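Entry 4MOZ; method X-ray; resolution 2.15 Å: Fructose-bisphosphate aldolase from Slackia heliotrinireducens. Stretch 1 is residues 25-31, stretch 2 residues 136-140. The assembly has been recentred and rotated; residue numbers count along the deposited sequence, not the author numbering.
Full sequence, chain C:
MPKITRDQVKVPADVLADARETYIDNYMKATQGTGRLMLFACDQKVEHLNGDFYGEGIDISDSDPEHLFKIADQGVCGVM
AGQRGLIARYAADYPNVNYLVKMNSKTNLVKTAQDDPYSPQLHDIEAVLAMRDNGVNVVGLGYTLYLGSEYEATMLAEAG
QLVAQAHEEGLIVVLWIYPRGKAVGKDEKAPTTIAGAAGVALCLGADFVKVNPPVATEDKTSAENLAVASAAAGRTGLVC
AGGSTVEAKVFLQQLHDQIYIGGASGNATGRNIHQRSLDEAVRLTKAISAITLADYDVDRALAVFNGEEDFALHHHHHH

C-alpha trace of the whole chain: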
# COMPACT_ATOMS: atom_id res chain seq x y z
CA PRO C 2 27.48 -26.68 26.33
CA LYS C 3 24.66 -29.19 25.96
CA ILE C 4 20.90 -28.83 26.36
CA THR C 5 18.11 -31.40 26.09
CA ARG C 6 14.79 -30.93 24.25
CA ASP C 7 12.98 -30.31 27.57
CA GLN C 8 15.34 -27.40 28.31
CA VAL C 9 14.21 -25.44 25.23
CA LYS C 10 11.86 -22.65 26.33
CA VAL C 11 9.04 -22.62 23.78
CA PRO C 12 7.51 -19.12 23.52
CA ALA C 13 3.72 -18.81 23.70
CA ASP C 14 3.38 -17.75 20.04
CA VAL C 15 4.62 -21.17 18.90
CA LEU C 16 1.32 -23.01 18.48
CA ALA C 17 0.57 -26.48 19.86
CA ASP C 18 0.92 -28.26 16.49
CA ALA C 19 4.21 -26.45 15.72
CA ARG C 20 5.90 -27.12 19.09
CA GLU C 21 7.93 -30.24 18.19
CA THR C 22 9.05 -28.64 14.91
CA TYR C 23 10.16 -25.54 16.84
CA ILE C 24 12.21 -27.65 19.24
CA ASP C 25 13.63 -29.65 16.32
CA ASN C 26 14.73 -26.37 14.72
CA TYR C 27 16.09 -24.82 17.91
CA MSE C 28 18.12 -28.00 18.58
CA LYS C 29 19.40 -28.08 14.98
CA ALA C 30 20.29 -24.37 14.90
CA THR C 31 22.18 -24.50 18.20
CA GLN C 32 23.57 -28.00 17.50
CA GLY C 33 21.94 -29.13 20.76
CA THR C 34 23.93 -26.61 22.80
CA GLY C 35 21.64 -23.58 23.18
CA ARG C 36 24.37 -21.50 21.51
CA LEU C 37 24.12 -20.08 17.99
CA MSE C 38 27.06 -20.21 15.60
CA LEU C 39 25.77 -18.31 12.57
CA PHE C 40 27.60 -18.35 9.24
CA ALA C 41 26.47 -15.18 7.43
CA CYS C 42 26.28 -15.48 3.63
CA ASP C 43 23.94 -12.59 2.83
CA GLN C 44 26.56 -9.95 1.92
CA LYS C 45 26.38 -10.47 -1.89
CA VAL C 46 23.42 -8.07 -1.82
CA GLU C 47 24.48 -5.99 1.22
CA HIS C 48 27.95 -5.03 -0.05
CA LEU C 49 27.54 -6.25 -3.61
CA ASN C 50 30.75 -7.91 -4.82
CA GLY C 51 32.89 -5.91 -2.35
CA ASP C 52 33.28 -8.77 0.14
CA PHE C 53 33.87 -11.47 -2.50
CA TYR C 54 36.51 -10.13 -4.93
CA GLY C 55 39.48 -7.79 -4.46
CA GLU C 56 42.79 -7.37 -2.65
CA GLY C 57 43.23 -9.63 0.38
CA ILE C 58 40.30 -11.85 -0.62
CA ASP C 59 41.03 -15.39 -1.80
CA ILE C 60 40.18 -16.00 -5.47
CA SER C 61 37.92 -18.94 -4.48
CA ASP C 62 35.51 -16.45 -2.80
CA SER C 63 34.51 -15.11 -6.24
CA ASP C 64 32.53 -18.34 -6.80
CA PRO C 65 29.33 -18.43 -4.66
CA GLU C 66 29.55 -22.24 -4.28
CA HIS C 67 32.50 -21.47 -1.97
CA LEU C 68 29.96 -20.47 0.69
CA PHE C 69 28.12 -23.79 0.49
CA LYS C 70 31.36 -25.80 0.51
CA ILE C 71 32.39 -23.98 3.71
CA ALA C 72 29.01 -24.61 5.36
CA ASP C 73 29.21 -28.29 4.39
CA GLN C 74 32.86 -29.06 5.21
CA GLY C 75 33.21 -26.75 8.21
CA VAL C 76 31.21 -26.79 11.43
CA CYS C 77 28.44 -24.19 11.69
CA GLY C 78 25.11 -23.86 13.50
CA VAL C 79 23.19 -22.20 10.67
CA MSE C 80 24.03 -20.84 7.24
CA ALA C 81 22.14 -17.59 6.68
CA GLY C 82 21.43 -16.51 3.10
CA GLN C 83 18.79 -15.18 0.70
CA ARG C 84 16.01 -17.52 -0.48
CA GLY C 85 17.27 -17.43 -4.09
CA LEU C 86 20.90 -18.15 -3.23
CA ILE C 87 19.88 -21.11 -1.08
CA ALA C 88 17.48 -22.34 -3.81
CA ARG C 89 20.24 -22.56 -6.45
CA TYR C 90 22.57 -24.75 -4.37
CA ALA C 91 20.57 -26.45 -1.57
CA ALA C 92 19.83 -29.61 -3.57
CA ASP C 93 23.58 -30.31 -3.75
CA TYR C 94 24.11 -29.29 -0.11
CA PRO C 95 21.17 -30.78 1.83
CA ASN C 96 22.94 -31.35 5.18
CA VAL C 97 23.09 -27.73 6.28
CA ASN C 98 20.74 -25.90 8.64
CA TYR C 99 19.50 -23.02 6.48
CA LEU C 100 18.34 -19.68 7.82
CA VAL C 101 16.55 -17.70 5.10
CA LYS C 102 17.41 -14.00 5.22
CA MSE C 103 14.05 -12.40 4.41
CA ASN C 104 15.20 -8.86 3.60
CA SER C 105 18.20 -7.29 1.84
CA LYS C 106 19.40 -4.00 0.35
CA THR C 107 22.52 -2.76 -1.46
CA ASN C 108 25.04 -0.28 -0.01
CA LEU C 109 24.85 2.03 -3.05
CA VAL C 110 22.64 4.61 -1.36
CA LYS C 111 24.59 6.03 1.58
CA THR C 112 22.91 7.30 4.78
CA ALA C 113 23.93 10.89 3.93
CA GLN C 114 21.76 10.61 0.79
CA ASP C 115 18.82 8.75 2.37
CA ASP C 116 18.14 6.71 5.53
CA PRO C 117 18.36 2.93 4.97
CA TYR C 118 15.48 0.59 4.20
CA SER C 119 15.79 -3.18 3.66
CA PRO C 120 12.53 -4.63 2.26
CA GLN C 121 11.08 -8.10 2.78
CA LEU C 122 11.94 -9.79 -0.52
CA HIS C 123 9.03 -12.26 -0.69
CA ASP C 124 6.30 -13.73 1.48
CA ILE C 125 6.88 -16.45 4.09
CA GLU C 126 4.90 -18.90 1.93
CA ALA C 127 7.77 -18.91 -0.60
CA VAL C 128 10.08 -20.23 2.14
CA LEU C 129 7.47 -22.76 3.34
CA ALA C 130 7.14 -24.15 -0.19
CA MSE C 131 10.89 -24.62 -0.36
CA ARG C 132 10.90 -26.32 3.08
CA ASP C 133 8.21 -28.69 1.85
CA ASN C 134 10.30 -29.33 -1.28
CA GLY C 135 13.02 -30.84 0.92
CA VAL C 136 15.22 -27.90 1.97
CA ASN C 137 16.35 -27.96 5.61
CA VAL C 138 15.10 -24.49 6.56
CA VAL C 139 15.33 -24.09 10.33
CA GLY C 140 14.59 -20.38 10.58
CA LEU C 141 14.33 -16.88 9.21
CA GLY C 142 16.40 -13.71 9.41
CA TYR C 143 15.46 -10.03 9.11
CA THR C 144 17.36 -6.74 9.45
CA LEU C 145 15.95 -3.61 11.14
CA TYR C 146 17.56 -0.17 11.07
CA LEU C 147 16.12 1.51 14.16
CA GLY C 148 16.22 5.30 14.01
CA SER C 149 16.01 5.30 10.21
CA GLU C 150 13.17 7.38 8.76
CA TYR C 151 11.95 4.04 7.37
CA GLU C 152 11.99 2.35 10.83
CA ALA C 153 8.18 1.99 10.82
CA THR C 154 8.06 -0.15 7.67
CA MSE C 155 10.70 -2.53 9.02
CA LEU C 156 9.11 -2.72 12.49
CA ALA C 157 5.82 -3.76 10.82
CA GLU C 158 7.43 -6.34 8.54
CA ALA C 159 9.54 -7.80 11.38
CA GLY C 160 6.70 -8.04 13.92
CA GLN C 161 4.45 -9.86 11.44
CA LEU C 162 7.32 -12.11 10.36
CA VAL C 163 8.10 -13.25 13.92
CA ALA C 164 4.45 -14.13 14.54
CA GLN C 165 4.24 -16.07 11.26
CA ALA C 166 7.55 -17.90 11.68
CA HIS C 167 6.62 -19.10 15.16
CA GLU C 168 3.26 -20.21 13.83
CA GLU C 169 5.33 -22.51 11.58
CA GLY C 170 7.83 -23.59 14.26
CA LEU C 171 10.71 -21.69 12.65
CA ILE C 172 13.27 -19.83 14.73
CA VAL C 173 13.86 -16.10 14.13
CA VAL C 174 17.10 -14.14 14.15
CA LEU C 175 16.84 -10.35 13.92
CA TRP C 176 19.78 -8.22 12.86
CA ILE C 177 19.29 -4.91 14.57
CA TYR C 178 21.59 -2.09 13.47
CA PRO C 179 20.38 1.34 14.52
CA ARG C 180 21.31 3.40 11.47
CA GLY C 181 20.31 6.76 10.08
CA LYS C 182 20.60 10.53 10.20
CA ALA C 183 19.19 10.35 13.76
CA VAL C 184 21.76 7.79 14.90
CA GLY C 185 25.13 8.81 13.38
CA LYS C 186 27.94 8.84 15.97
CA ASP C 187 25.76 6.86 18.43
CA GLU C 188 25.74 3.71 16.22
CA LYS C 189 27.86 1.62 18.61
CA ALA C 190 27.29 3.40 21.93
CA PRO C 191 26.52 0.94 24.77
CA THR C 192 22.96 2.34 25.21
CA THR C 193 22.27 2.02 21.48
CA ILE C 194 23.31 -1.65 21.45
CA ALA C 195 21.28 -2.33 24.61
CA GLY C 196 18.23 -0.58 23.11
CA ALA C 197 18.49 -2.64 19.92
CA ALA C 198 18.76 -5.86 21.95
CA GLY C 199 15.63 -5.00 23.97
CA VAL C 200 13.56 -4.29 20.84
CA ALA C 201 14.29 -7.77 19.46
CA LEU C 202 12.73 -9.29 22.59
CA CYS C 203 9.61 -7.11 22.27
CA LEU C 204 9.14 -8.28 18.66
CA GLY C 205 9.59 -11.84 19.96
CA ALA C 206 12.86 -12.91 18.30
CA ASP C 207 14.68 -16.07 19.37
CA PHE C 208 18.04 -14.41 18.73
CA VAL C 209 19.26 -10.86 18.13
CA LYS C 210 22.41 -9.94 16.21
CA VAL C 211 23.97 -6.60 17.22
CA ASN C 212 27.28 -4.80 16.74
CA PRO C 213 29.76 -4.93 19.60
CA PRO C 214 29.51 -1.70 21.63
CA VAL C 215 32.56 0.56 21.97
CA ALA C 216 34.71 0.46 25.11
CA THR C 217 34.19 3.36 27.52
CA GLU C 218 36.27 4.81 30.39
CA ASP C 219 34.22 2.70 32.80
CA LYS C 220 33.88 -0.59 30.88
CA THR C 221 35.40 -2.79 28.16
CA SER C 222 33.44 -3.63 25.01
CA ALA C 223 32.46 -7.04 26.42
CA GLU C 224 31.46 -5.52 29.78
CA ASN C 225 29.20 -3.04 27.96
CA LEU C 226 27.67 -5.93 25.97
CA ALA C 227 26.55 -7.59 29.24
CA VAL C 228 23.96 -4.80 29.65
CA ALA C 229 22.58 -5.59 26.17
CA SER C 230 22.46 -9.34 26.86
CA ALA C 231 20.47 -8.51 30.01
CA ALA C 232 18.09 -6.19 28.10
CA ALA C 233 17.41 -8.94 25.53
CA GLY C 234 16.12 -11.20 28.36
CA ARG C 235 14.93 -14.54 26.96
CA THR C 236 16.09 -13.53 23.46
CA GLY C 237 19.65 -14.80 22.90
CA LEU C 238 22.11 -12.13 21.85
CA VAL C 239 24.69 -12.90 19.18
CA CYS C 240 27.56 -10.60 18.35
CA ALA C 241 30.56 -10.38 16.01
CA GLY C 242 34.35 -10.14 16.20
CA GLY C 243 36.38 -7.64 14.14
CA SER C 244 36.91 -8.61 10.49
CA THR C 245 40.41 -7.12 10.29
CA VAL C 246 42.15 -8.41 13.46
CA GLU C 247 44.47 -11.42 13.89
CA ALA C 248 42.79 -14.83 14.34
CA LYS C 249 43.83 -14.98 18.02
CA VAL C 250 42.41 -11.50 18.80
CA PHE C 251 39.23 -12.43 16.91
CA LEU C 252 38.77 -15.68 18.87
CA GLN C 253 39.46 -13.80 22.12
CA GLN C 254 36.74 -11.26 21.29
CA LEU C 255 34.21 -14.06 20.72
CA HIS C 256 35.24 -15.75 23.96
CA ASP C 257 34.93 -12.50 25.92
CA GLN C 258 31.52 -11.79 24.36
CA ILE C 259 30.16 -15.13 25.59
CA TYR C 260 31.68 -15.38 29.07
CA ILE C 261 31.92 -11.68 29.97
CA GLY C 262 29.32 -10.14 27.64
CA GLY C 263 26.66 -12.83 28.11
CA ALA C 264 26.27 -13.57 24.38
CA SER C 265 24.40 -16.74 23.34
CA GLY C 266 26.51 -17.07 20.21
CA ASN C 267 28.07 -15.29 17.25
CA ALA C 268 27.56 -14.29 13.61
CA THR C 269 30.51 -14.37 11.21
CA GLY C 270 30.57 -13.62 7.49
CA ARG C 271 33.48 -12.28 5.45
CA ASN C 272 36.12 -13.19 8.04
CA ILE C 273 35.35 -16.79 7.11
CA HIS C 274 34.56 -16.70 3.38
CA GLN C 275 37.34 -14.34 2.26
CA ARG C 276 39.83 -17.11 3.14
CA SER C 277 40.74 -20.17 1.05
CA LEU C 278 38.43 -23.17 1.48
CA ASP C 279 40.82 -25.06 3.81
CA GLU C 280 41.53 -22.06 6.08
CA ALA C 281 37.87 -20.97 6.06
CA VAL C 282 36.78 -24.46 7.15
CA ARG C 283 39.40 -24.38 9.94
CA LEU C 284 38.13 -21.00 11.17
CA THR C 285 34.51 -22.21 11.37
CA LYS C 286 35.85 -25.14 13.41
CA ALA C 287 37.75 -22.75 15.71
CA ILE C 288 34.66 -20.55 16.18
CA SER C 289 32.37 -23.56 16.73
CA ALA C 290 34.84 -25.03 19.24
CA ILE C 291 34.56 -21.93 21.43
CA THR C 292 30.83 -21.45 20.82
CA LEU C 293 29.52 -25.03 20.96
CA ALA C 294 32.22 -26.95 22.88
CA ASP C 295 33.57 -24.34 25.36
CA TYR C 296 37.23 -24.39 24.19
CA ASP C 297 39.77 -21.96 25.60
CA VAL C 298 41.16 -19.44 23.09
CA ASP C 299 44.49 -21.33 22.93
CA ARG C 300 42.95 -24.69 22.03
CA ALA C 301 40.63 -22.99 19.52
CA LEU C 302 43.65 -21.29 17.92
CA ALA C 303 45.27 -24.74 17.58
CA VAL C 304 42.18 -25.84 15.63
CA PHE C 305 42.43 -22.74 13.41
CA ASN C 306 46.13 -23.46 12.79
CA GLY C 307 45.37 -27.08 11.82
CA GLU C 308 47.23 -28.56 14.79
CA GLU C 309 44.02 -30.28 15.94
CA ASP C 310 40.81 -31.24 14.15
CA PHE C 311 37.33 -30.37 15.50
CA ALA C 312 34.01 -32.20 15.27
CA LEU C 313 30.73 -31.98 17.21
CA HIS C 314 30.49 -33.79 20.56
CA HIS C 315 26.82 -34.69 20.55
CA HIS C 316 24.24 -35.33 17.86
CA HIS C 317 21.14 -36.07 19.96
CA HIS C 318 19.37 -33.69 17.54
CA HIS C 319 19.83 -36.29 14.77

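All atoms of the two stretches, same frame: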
# COMPACT_ATOMS: atom_id res chain seq x y z
N ASP C 25 12.75 -29.08 17.34
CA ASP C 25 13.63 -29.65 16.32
C ASP C 25 14.56 -28.59 15.75
O ASP C 25 15.77 -28.79 15.66
CB ASP C 25 12.81 -30.28 15.18
CG ASP C 25 12.12 -31.58 15.57
OD1 ASP C 25 12.42 -32.14 16.65
OD2 ASP C 25 11.28 -32.04 14.79
N ASN C 26 13.98 -27.44 15.38
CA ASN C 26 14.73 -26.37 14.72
C ASN C 26 15.68 -25.63 15.66
O ASN C 26 16.78 -25.24 15.25
CB ASN C 26 13.78 -25.40 14.02
CG ASN C 26 13.14 -26.01 12.78
OD1 ASN C 26 13.79 -26.76 12.04
ND2 ASN C 26 11.88 -25.68 12.54
N TYR C 27 15.25 -25.44 16.90
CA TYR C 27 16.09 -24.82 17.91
C TYR C 27 17.30 -25.71 18.23
O TYR C 27 18.42 -25.22 18.37
CB TYR C 27 15.29 -24.54 19.17
CG TYR C 27 15.93 -23.53 20.08
CD1 TYR C 27 16.91 -23.90 21.00
CD2 TYR C 27 15.56 -22.19 20.02
CE1 TYR C 27 17.50 -22.96 21.84
CE2 TYR C 27 16.14 -21.24 20.85
CZ TYR C 27 17.10 -21.63 21.75
OH TYR C 27 17.68 -20.70 22.57
N MSE C 28 17.05 -27.02 18.35
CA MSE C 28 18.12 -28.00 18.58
C MSE C 28 19.09 -28.06 17.40
O MSE C 28 20.31 -28.08 17.60
CB MSE C 28 17.55 -29.39 18.87
CG MSE C 28 16.79 -29.50 20.18
SE MSE C 28 17.93 -29.32 21.77
CE MSE C 28 18.72 -31.11 21.76
N LYS C 29 18.56 -28.08 16.18
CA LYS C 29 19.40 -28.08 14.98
C LYS C 29 20.26 -26.82 14.91
O LYS C 29 21.48 -26.89 14.78
CB LYS C 29 18.55 -28.19 13.72
CG LYS C 29 18.07 -29.58 13.37
CD LYS C 29 17.27 -29.51 12.08
CE LYS C 29 16.39 -30.72 11.87
NZ LYS C 29 15.52 -30.50 10.67
N ALA C 30 19.62 -25.66 15.04
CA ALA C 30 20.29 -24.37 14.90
C ALA C 30 21.42 -24.18 15.90
O ALA C 30 22.47 -23.63 15.56
CB ALA C 30 19.29 -23.23 15.00
N THR C 31 21.19 -24.63 17.13
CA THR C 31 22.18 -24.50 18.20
C THR C 31 23.04 -25.75 18.37
O THR C 31 23.84 -25.85 19.31
CB THR C 31 21.51 -24.14 19.55
OG1 THR C 31 20.63 -25.20 19.95
CG2 THR C 31 20.72 -22.83 19.45
N VAL C 136 14.10 -28.72 1.47
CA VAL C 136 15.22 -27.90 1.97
C VAL C 136 15.14 -27.74 3.48
O VAL C 136 14.09 -27.41 4.03
CB VAL C 136 15.31 -26.53 1.26
CG1 VAL C 136 16.53 -25.76 1.74
CG2 VAL C 136 15.39 -26.73 -0.24
N ASN C 137 16.27 -27.98 4.15
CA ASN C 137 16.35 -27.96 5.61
C ASN C 137 16.36 -26.54 6.20
O ASN C 137 17.36 -26.09 6.77
CB ASN C 137 17.56 -28.78 6.09
CG ASN C 137 17.62 -28.91 7.60
OD1 ASN C 137 16.60 -29.08 8.28
ND2 ASN C 137 18.83 -28.82 8.15
N VAL C 138 15.24 -25.84 6.04
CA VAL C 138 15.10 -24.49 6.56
C VAL C 138 14.72 -24.59 8.03
O VAL C 138 13.69 -25.17 8.38
CB VAL C 138 14.03 -23.68 5.80
CG1 VAL C 138 13.86 -22.28 6.41
CG2 VAL C 138 14.38 -23.57 4.32
N VAL C 139 15.57 -24.04 8.89
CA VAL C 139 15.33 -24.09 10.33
C VAL C 139 14.81 -22.76 10.87
O VAL C 139 14.21 -22.71 11.94
CB VAL C 139 16.58 -24.57 11.11
CG1 VAL C 139 16.99 -25.96 10.64
CG2 VAL C 139 17.73 -23.59 10.97
N GLY C 140 15.03 -21.68 10.13
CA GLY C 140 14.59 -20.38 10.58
C GLY C 140 14.68 -19.26 9.57
O GLY C 140 15.02 -19.48 8.39
O HOH W 1 11.34 -26.18 9.80

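The last turns of a helix, residues 25–30, lie across the beginning of a strand, residues 138–140, with the two axes almost perpendicular (92°) and 7.9 Å apart at their closest. So steep a crossing allows no extended ladder of contacts. The backbones come nearest at one point, where Asn26 CA and Val139 CA are 5.0 Å apart, and together the stretches bury a modest 228 Å². The helix is held by its own i to i+4 bonds, such as Ala30 N to Asn26 O at 2.9 Å, and this repeat sets Asn26, Lys29 and Ala30 on the face that looks at stretch 2. Tyr27 points away, and Asp25 and Met28, a selenomethionine, take no part.

Stretch 2 opens with Val136, whose side chain lies out of reach of the helix. Its carbonyl nevertheless shapes the approach to the strand, because Val138 N donates to Val136 O at 2.8 Å, a tight local bond that spans Asn137.

Asn137 supplies the direct polar link. Its CA-to-CB bond points sideways, but the end of the side chain comes nearer to the helix, and OD1 accepts a hydrogen bond of 3.0 Å from Lys29 NZ. The lysine can span the gap because its chain is nearly fully extended beyond chi1: an m rotamer at chi1 is followed by t at chi2, chi3 and chi4. The pairing joins a charged ammonium donor to a neutral amide oxygen, so it is a hydrogen bond without a partner of opposite charge. Asparagine suits the place because its amide offers an acceptor to lysine while ND2 is hydrogen-bonded elsewhere in the structure.

At Val138 the side chain turns away, and what faces the helix is backbone. Val138 O lies 4.0 Å from Asn26 OD1, and two oxygens have no hydrogen to share between them. Water 1 makes the connection instead: it accepts from Asn26 ND2 at 2.8 Å and donates to Val138 O at 2.9 Å. The amide of asparagine thus reaches the carbonyl of Val138 through a single bridging molecule, which helps meet the polar demand of the strand's first residue.

Val139 is the centre of the packing, with 81 Å² of its surface covered by the helix. Its side chain points toward the helix, and its two methyls find different neighbours. CG1 lies 3.8 Å from Lys29 CD, so the aliphatic part of the lysine packs against the valine while its charged end continues to Asn137; CG1 is also 3.6 Å from Asn26 OD1. CG2 meets Ala30 CB at 4.3 Å, a purely apolar contact. The backbone joins in as well, with Val139 O 3.4 Å from Asn26 CB. The branched valine presents two methyls to the helix, CG1 to Asn26 and Lys29 and CG2 to Ala30, and the small alanine adds an apolar surface.

Gly140 ends the stretch without touching the helix.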